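Local coordinates for photosystem II assembly protein Ycf48 (Thermosynechococcus elongatus, PDB 5OJ5) that probably assists early assembly of photosystem II and replacement of photodamaged D1, and binds the C-terminal prepropeptide of D1 as a seven-bladed beta-propeller, at residues A[196-201]-A[214-219]; A[51-56]-A[88-93]. All coordinates share one frame; numbering follows the deposited sequence. Where two conformers were deposited one is given.

Interaction 1: residues A[196-201]-A[214-219]; sequences YVAVSS and TAWEPH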
ATOM      1  N   TYR A 196       2.489  -1.460  13.109  1.00 10.08           N
ATOM      2  CA  TYR A 196       2.553  -2.204  11.854  1.00  9.66           C
ATOM      3  C   TYR A 196       2.000  -3.599  12.046  1.00  9.38           C
ATOM      4  O   TYR A 196       2.069  -4.176  13.130  1.00 10.11           O
ATOM      5  CB  TYR A 196       4.011  -2.288  11.354  1.00 11.15           C
ATOM      6  CG  TYR A 196       4.602  -0.964  10.930  1.00 12.37           C
ATOM      7  CD1 TYR A 196       4.539  -0.565   9.593  1.00 13.28           C
ATOM      8  CD2 TYR A 196       5.209  -0.104  11.844  1.00 14.97           C
ATOM      9  CE1 TYR A 196       5.119   0.617   9.155  1.00 16.23           C
ATOM     10  CE2 TYR A 196       5.784   1.106  11.404  1.00 16.86           C
ATOM     11  CZ  TYR A 196       5.746   1.443  10.066  1.00 17.92           C
ATOM     12  OH  TYR A 196       6.346   2.619   9.658  1.00 20.44           O
ATOM     13  N   VAL A 197       1.494  -4.136  10.932  1.00  9.16           N
ATOM     14  CA  VAL A 197       1.054  -5.524  10.854  1.00  9.06           C
ATOM     15  C   VAL A 197       1.660  -6.134   9.606  1.00  8.69           C
ATOM     16  O   VAL A 197       1.628  -5.534   8.527  1.00  9.14           O
ATOM     17  CB  VAL A 197      -0.485  -5.643  10.914  1.00  9.39           C
ATOM     18  CG1 VAL A 197      -1.216  -4.989   9.728  1.00 10.44           C
ATOM     19  CG2 VAL A 197      -0.893  -7.128  10.996  1.00 11.01           C
ATOM     20  N   ALA A 198       2.237  -7.328   9.760  1.00  9.00           N
ATOM     21  CA  ALA A 198       2.944  -8.013   8.688  1.00  9.38           C
ATOM     22  C   ALA A 198       2.431  -9.441   8.571  1.00  9.02           C
ATOM     23  O   ALA A 198       2.364 -10.169   9.569  1.00 11.27           O
ATOM     24  CB  ALA A 198       4.428  -8.058   8.984  1.00 10.85           C
ATOM     25  N   VAL A 199       2.118  -9.861   7.376  1.00  8.97           N
ATOM     26  CA  VAL A 199       1.713 -11.237   7.098  1.00  9.14           C
ATOM     27  C   VAL A 199       2.947 -12.066   6.809  1.00  9.04           C
ATOM     28  O   VAL A 199       3.830 -11.642   6.058  1.00  9.59           O
ATOM     29  CB  VAL A 199       0.719 -11.270   5.926  1.00  9.83           C
ATOM     30  CG1 VAL A 199       0.355 -12.727   5.595  1.00 10.69           C
ATOM     31  CG2 VAL A 199      -0.546 -10.464   6.292  1.00 11.68           C
ATOM     32  N   SER A 200       3.033 -13.270   7.389  1.00  9.35           N
ATOM     33  CA  SER A 200       4.189 -14.144   7.178  1.00  9.97           C
ATOM     34  C   SER A 200       4.254 -14.597   5.715  1.00 10.30           C
ATOM     35  O   SER A 200       3.272 -14.516   4.973  1.00 10.67           O
ATOM     36  CB  SER A 200       4.117 -15.328   8.133  1.00 11.23           C
ATOM     37  OG  SER A 200       3.089 -16.255   7.769  1.00 11.88           O
ATOM     38  N   SER A 201       5.429 -15.107   5.316  1.00 11.18           N
ATOM     39  CA  SER A 201       5.729 -15.316   3.897  0.52 10.88           C
ATOM     40  C   SER A 201       4.644 -16.115   3.190  1.00 11.51           C
ATOM     41  O   SER A 201       4.231 -15.757   2.088  1.00 13.33           O
ATOM     42  CB  SER A 201       7.071 -16.046   3.752  0.52 11.40           C
ATOM     43  OG  SER A 201       8.140 -15.392   4.411  0.52 11.81           O
ATOM     44  N   THR A 214      10.494  -4.412  21.419  1.00 29.17           N
ATOM     45  CA  THR A 214      11.803  -4.674  20.838  1.00 27.93           C
ATOM     46  C   THR A 214      11.806  -5.751  19.766  1.00 23.56           C
ATOM     47  O   THR A 214      12.851  -5.982  19.160  1.00 23.85           O
ATOM     48  CB  THR A 214      12.840  -5.010  21.904  1.00 30.47           C
ATOM     49  OG1 THR A 214      12.463  -6.226  22.557  1.00 32.98           O
ATOM     50  CG2 THR A 214      12.948  -3.896  22.903  1.00 32.74           C
ATOM     51  N   ALA A 215      10.674  -6.395  19.513  1.00 19.55           N
ATOM     52  CA  ALA A 215      10.569  -7.438  18.513  1.00 16.50           C
ATOM     53  C   ALA A 215       9.122  -7.463  18.057  1.00 13.97           C
ATOM     54  O   ALA A 215       8.231  -7.001  18.770  1.00 15.69           O
ATOM     55  CB  ALA A 215      10.942  -8.809  19.102  1.00 19.90           C
ATOM     56  N   TRP A 216       8.897  -8.039  16.893  1.00 12.17           N
ATOM     57  CA  TRP A 216       7.528  -8.305  16.444  1.00 10.93           C
ATOM     58  C   TRP A 216       6.879  -9.350  17.351  1.00 11.94           C
ATOM     59  O   TRP A 216       7.542 -10.254  17.867  1.00 13.86           O
ATOM     60  CB  TRP A 216       7.575  -8.879  15.018  1.00 11.24           C
ATOM     61  CG  TRP A 216       8.000  -7.871  13.972  1.00 10.44           C
ATOM     62  CD1 TRP A 216       9.273  -7.585  13.607  1.00 11.11           C
ATOM     63  CD2 TRP A 216       7.160  -7.065  13.173  1.00  9.75           C
ATOM     64  NE1 TRP A 216       9.282  -6.645  12.605  1.00 11.85           N
ATOM     65  CE2 TRP A 216       7.989  -6.309  12.325  1.00 10.58           C
ATOM     66  CE3 TRP A 216       5.779  -6.929  13.052  1.00 11.16           C
ATOM     67  CZ2 TRP A 216       7.470  -5.442  11.365  1.00 12.09           C
ATOM     68  CZ3 TRP A 216       5.269  -6.024  12.100  1.00 12.05           C
ATOM     69  CH2 TRP A 216       6.113  -5.316  11.274  1.00 12.13           C
ATOM     70  N   GLU A 217       5.572  -9.271  17.482  1.00 11.94           N
ATOM     71  CA  GLU A 217       4.785 -10.250  18.228  1.00 12.33           C
ATOM     72  C   GLU A 217       4.013 -11.117  17.251  1.00 12.05           C
ATOM     73  O   GLU A 217       3.169 -10.579  16.516  1.00 12.30           O
ATOM     74  CB  GLU A 217       3.802  -9.507  19.136  1.00 15.80           C
ATOM     75  CG  GLU A 217       2.869 -10.400  19.926  1.00 24.51           C
ATOM     76  CD  GLU A 217       2.223  -9.647  21.076  1.00 34.28           C
ATOM     77  OE1 GLU A 217       1.805 -10.301  22.052  1.00 39.08           O
ATOM     78  OE2 GLU A 217       2.122  -8.394  21.003  1.00 38.68           O
ATOM     79  N   PRO A 218       4.246 -12.436  17.202  1.00 12.85           N
ATOM     80  CA  PRO A 218       3.493 -13.300  16.282  1.00 13.40           C
ATOM     81  C   PRO A 218       2.120 -13.627  16.843  1.00 13.20           C
ATOM     82  O   PRO A 218       1.911 -13.695  18.061  1.00 15.37           O
ATOM     83  CB  PRO A 218       4.361 -14.565  16.220  1.00 16.33           C
ATOM     84  CG  PRO A 218       5.031 -14.622  17.561  1.00 18.76           C
ATOM     85  CD  PRO A 218       5.279 -13.184  17.942  1.00 16.73           C
ATOM     86  N   HIS A 219       1.193 -13.849  15.933  1.00 12.08           N
ATOM     87  CA  HIS A 219      -0.194 -14.200  16.240  1.00 12.95           C
ATOM     88  C   HIS A 219      -0.620 -15.298  15.265  1.00 12.46           C
ATOM     89  O   HIS A 219      -0.395 -15.178  14.061  1.00 12.73           O
ATOM     90  CB  HIS A 219      -1.122 -13.007  16.032  1.00 13.90           C
ATOM     91  CG  HIS A 219      -0.750 -11.814  16.819  1.00 14.76           C
ATOM     92  ND1 HIS A 219      -1.119 -11.623  18.124  1.00 20.42           N
ATOM     93  CD2 HIS A 219       0.015 -10.755  16.476  1.00 14.98           C
ATOM     94  CE1 HIS A 219      -0.620 -10.465  18.540  1.00 19.74           C
ATOM     95  NE2 HIS A 219       0.045  -9.910  17.540  1.00 16.59           N
TER
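Trp216 reaches across to Tyr196 and Ala198 with the far end of its indole, and this apolar packing carries the contact. CH2 of Trp216 lies 3.7 Å from CB of Tyr196. The neighbouring ring atom, CZ3 of Trp216, lies 3.8 Å from CB of Ala198. Both CB atoms approach the ring obliquely. Tyr196 and Ala198 stand two residues apart on strand 196-199, so both turn the same side of the strand to the indole. Val197, between them, turns its side chain the other way, onto Met230 and Phe232 of strand 227-232. The backbone N of Val197 sits near the ring plane of Trp216, at the edge, 4.4 Å from CZ3.

The polar ends are used elsewhere. NE1 of Trp216 is hydrogen-bonded to the backbone O of Gly162. With CG anti to the carbonyl carbon (chi1 -67°), the phenol of Tyr196 leads away from Trp216, and its OH bonds with Glu156 and Arg190.

Strand 205-209 runs between strands 196-199 and 217-220 in the same four-stranded antiparallel blade. The tryptophan thus spans that strand along one face of the sheet, and also touches Leu188 of strand 187-190. Trp216 belongs to the Arg-rich patch. Its part here is apolar: a buried indole ties the residue just before strand 217-220 to strand 196-199, while its N-H is satisfied by a backbone carbonyl.

Interaction 2: residues A[51-56]-A[88-93]; sequences QLPTTA and WEPRTL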
ATOM      1  N   GLN A  51      -4.190   5.409 -18.327  1.00 13.18           N
ATOM      2  CA  GLN A  51      -2.981   4.714 -18.734  1.00 12.89           C
ATOM      3  C   GLN A  51      -1.796   5.647 -18.538  1.00 11.66           C
ATOM      4  O   GLN A  51      -1.694   6.676 -19.210  1.00 12.99           O
ATOM      5  CB  GLN A  51      -3.089   4.278 -20.196  1.00 13.71           C
ATOM      6  CG  GLN A  51      -1.784   3.630 -20.703  1.00 13.69           C
ATOM      7  CD  GLN A  51      -1.511   2.300 -20.022  1.00 13.61           C
ATOM      8  OE1 GLN A  51      -2.378   1.407 -19.983  1.00 15.81           O
ATOM      9  NE2 GLN A  51      -0.295   2.136 -19.521  1.00 13.83           N
ATOM     10  N   LEU A  52      -0.902   5.300 -17.620  1.00 11.61           N
ATOM     11  CA  LEU A  52       0.309   6.074 -17.455  1.00 11.43           C
ATOM     12  C   LEU A  52       1.214   5.878 -18.667  1.00 11.13           C
ATOM     13  O   LEU A  52       1.116   4.878 -19.389  1.00 12.18           O
ATOM     14  CB  LEU A  52       1.043   5.578 -16.223  1.00 11.98           C
ATOM     15  CG  LEU A  52       0.295   5.857 -14.906  1.00 12.17           C
ATOM     16  CD1 LEU A  52       0.996   5.087 -13.762  1.00 14.35           C
ATOM     17  CD2 LEU A  52       0.247   7.331 -14.603  1.00 13.89           C
ATOM     18  N   PRO A  53       2.179   6.781 -18.867  1.00 11.74           N
ATOM     19  CA  PRO A  53       3.129   6.654 -19.995  1.00 12.21           C
ATOM     20  C   PRO A  53       4.266   5.686 -19.657  1.00 12.08           C
ATOM     21  O   PRO A  53       5.453   6.040 -19.680  1.00 13.01           O
ATOM     22  CB  PRO A  53       3.594   8.100 -20.182  1.00 14.10           C
ATOM     23  CG  PRO A  53       3.518   8.688 -18.830  1.00 13.77           C
ATOM     24  CD  PRO A  53       2.263   8.109 -18.223  1.00 12.53           C
ATOM     25  N   THR A  54       3.881   4.450 -19.351  1.00 12.18           N
ATOM     26  CA  THR A  54       4.775   3.355 -19.024  1.00 12.45           C
ATOM     27  C   THR A  54       3.976   2.070 -19.109  1.00 12.03           C
ATOM     28  O   THR A  54       2.748   2.095 -19.019  1.00 13.36           O
ATOM     29  CB  THR A  54       5.378   3.485 -17.621  1.00 12.45           C
ATOM     30  OG1 THR A  54       6.374   2.468 -17.475  1.00 13.20           O
ATOM     31  CG2 THR A  54       4.324   3.312 -16.508  1.00 13.69           C
ATOM     32  N   THR A  55       4.674   0.935 -19.213  1.00 12.26           N
ATOM     33  CA  THR A  55       4.053  -0.357 -18.948  1.00 13.40           C
ATOM     34  C   THR A  55       4.655  -1.018 -17.721  1.00 12.96           C
ATOM     35  O   THR A  55       4.324  -2.178 -17.434  1.00 14.53           O
ATOM     36  CB  THR A  55       4.115  -1.304 -20.154  1.00 15.73           C
ATOM     37  OG1 THR A  55       5.485  -1.646 -20.408  1.00 16.59           O
ATOM     38  CG2 THR A  55       3.493  -0.667 -21.380  1.00 19.06           C
ATOM     39  N   ALA A  56       5.493  -0.296 -16.960  1.00 13.14           N
ATOM     40  CA  ALA A  56       6.018  -0.838 -15.719  1.00 13.18           C
ATOM     41  C   ALA A  56       4.951  -0.842 -14.625  1.00 13.42           C
ATOM     42  O   ALA A  56       4.110   0.047 -14.541  1.00 15.75           O
ATOM     43  CB  ALA A  56       7.180   0.039 -15.239  1.00 15.40           C
ATOM     44  N   TRP A  88       0.589  12.611 -15.407  1.00 12.50           N
ATOM     45  CA  TRP A  88       1.834  12.222 -14.787  1.00 12.08           C
ATOM     46  C   TRP A  88       2.962  12.342 -15.786  1.00 12.84           C
ATOM     47  O   TRP A  88       2.836  11.904 -16.936  1.00 15.63           O
ATOM     48  CB  TRP A  88       1.723  10.774 -14.291  1.00 13.25           C
ATOM     49  CG  TRP A  88       0.689  10.594 -13.191  1.00 11.65           C
ATOM     50  CD1 TRP A  88      -0.652  10.381 -13.351  1.00 12.49           C
ATOM     51  CD2 TRP A  88       0.945  10.664 -11.791  1.00 10.66           C
ATOM     52  NE1 TRP A  88      -1.244  10.271 -12.129  1.00 12.23           N
ATOM     53  CE2 TRP A  88      -0.291  10.441 -11.150  1.00 11.58           C
ATOM     54  CE3 TRP A  88       2.101  10.878 -11.028  1.00 11.43           C
ATOM     55  CZ2 TRP A  88      -0.417  10.425  -9.761  1.00 11.99           C
ATOM     56  CZ3 TRP A  88       1.986  10.879  -9.641  1.00 12.27           C
ATOM     57  CH2 TRP A  88       0.723  10.657  -9.013  1.00 12.21           C
ATOM     58  N   GLU A  89       4.085  12.855 -15.327  1.00 12.17           N
ATOM     59  CA  GLU A  89       5.269  13.059 -16.152  0.58 12.86           C
ATOM     60  C   GLU A  89       6.398  12.166 -15.677  1.00 11.13           C
ATOM     61  O   GLU A  89       6.780  12.254 -14.497  1.00 11.94           O
ATOM     62  CB  GLU A  89       5.713  14.519 -16.105  0.58 15.58           C
ATOM     63  CG  GLU A  89       4.735  15.462 -16.791  0.58 19.93           C
ATOM     64  CD  GLU A  89       4.828  15.436 -18.311  0.58 22.83           C
ATOM     65  OE1 GLU A  89       5.735  14.791 -18.867  0.58 23.35           O
ATOM     66  OE2 GLU A  89       3.988  16.092 -18.958  0.58 27.68           O
ATOM     67  N   PRO A  90       6.993  11.334 -16.540  1.00 11.61           N
ATOM     68  CA  PRO A  90       8.116  10.505 -16.101  1.00 11.75           C
ATOM     69  C   PRO A  90       9.337  11.351 -15.797  1.00 11.38           C
ATOM     70  O   PRO A  90       9.622  12.346 -16.460  1.00 13.05           O
ATOM     71  CB  PRO A  90       8.397   9.587 -17.294  1.00 14.72           C
ATOM     72  CG  PRO A  90       7.287   9.771 -18.189  1.00 17.76           C
ATOM     73  CD  PRO A  90       6.576  11.044 -17.927  1.00 13.91           C
ATOM     74  N   ARG A  91      10.080  10.901 -14.794  1.00 11.84           N
ATOM     75  CA  ARG A  91      11.371  11.444 -14.420  1.00 13.49           C
ATOM     76  C   ARG A  91      12.361  10.295 -14.370  1.00 13.90           C
ATOM     77  O   ARG A  91      12.105   9.314 -13.691  1.00 19.34           O
ATOM     78  CB  ARG A  91      11.242  12.104 -13.042  1.00 16.94           C
ATOM     79  CG  ARG A  91      10.035  13.133 -12.941  1.00 19.86           C
ATOM     80  CD  ARG A  91      10.451  14.349 -13.570  1.00 22.62           C
ATOM     81  NE  ARG A  91       9.389  15.342 -13.481  1.00 18.93           N
ATOM     82  CZ  ARG A  91       8.843  15.856 -14.561  1.00 19.42           C
ATOM     83  NH1 ARG A  91       9.171  15.341 -15.729  1.00 22.09           N
ATOM     84  NH2 ARG A  91       7.963  16.838 -14.476  1.00 20.94           N
ATOM     85  N   THR A  92      13.464  10.368 -15.060  1.00 14.04           N
ATOM     86  CA  THR A  92      14.435   9.278 -15.040  1.00 14.68           C
ATOM     87  C   THR A  92      15.660   9.780 -14.321  1.00 14.06           C
ATOM     88  O   THR A  92      16.344  10.678 -14.806  1.00 17.21           O
ATOM     89  CB  THR A  92      14.816   8.857 -16.461  1.00 16.41           C
ATOM     90  OG1 THR A  92      13.636   8.484 -17.161  1.00 17.15           O
ATOM     91  CG2 THR A  92      15.782   7.667 -16.425  1.00 18.58           C
ATOM     92  N   LEU A  93      15.956   9.253 -13.163  1.00 13.06           N
ATOM     93  CA  LEU A  93      17.188   9.635 -12.490  1.00 13.84           C
ATOM     94  C   LEU A  93      18.368   8.896 -13.098  1.00 13.72           C
ATOM     95  O   LEU A  93      18.271   7.724 -13.478  1.00 15.00           O
ATOM     96  CB  LEU A  93      17.073   9.361 -11.005  1.00 15.91           C
ATOM     97  CG  LEU A  93      16.063  10.266 -10.250  1.00 18.18           C
ATOM     98  CD1 LEU A  93      15.798   9.665  -8.882  1.00 20.39           C
ATOM     99  CD2 LEU A  93      16.561  11.707 -10.161  1.00 20.91           C
TER
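Leu52 meets Trp88 through one methyl. CD2 of Leu52 lies 3.4 Å from CD1 of Trp88 and 3.6 Å from CG of Trp88, a close approach made obliquely to the five-membered ring. In Leu52, chi2 of 170° sets CD1 anti to CA and leaves CD2 as the branch that turns to the indole. NE1 of Trp88 is hydrogen-bonded to the O of Gly85. Leu335 of strand 334-338 and Leu71 of strand 69-73 touch both Leu52 and Trp88. The backbone O of Leu52 receives a bond from NE2 of Gln51 at 3.1 Å, on a lone pair in the carbonyl plane.

Pro53 follows as the centre of an inverse gamma turn, closed by a weak bond from Thr54 N to Leu52 O. CG of Pro53 packs 4.0 Å from CD of Pro90. The same CG of Pro53 lies 3.8 Å from the backbone O of Trp88. Thr54 makes an ST turn: its OG1 accepts from the N of Ala56 at 2.9 Å.

The contact joins the linker between two propeller blades to the last strand of the second, 89-90, and the residue before it. It grades from a buried Leu-Trp pair to an exposed pair of prolines. Polar bonds shape the turn, while apolar packing makes the join.

From the N terminus, the chain first passes through strand 47-51, which shares a blade with the C-terminal strands 317-320, 325-329 and 334-338. The linker 51-56 then leads into the next blade. Interaction 2 closes a loop over the first three strands of that blade, reaching its last strand, 89-90. Residues 91-93, just beyond, touch the bound peptide. Two more blades follow before interaction 1 closes a shorter loop, holding strand 205-209, within a single blade. The loops are in series and neither nest nor cross. Their centres lie 34 Å apart, on opposite sides of the chain's centre. Interaction 2 joins neighbouring blades; interaction 1 ties strands of one.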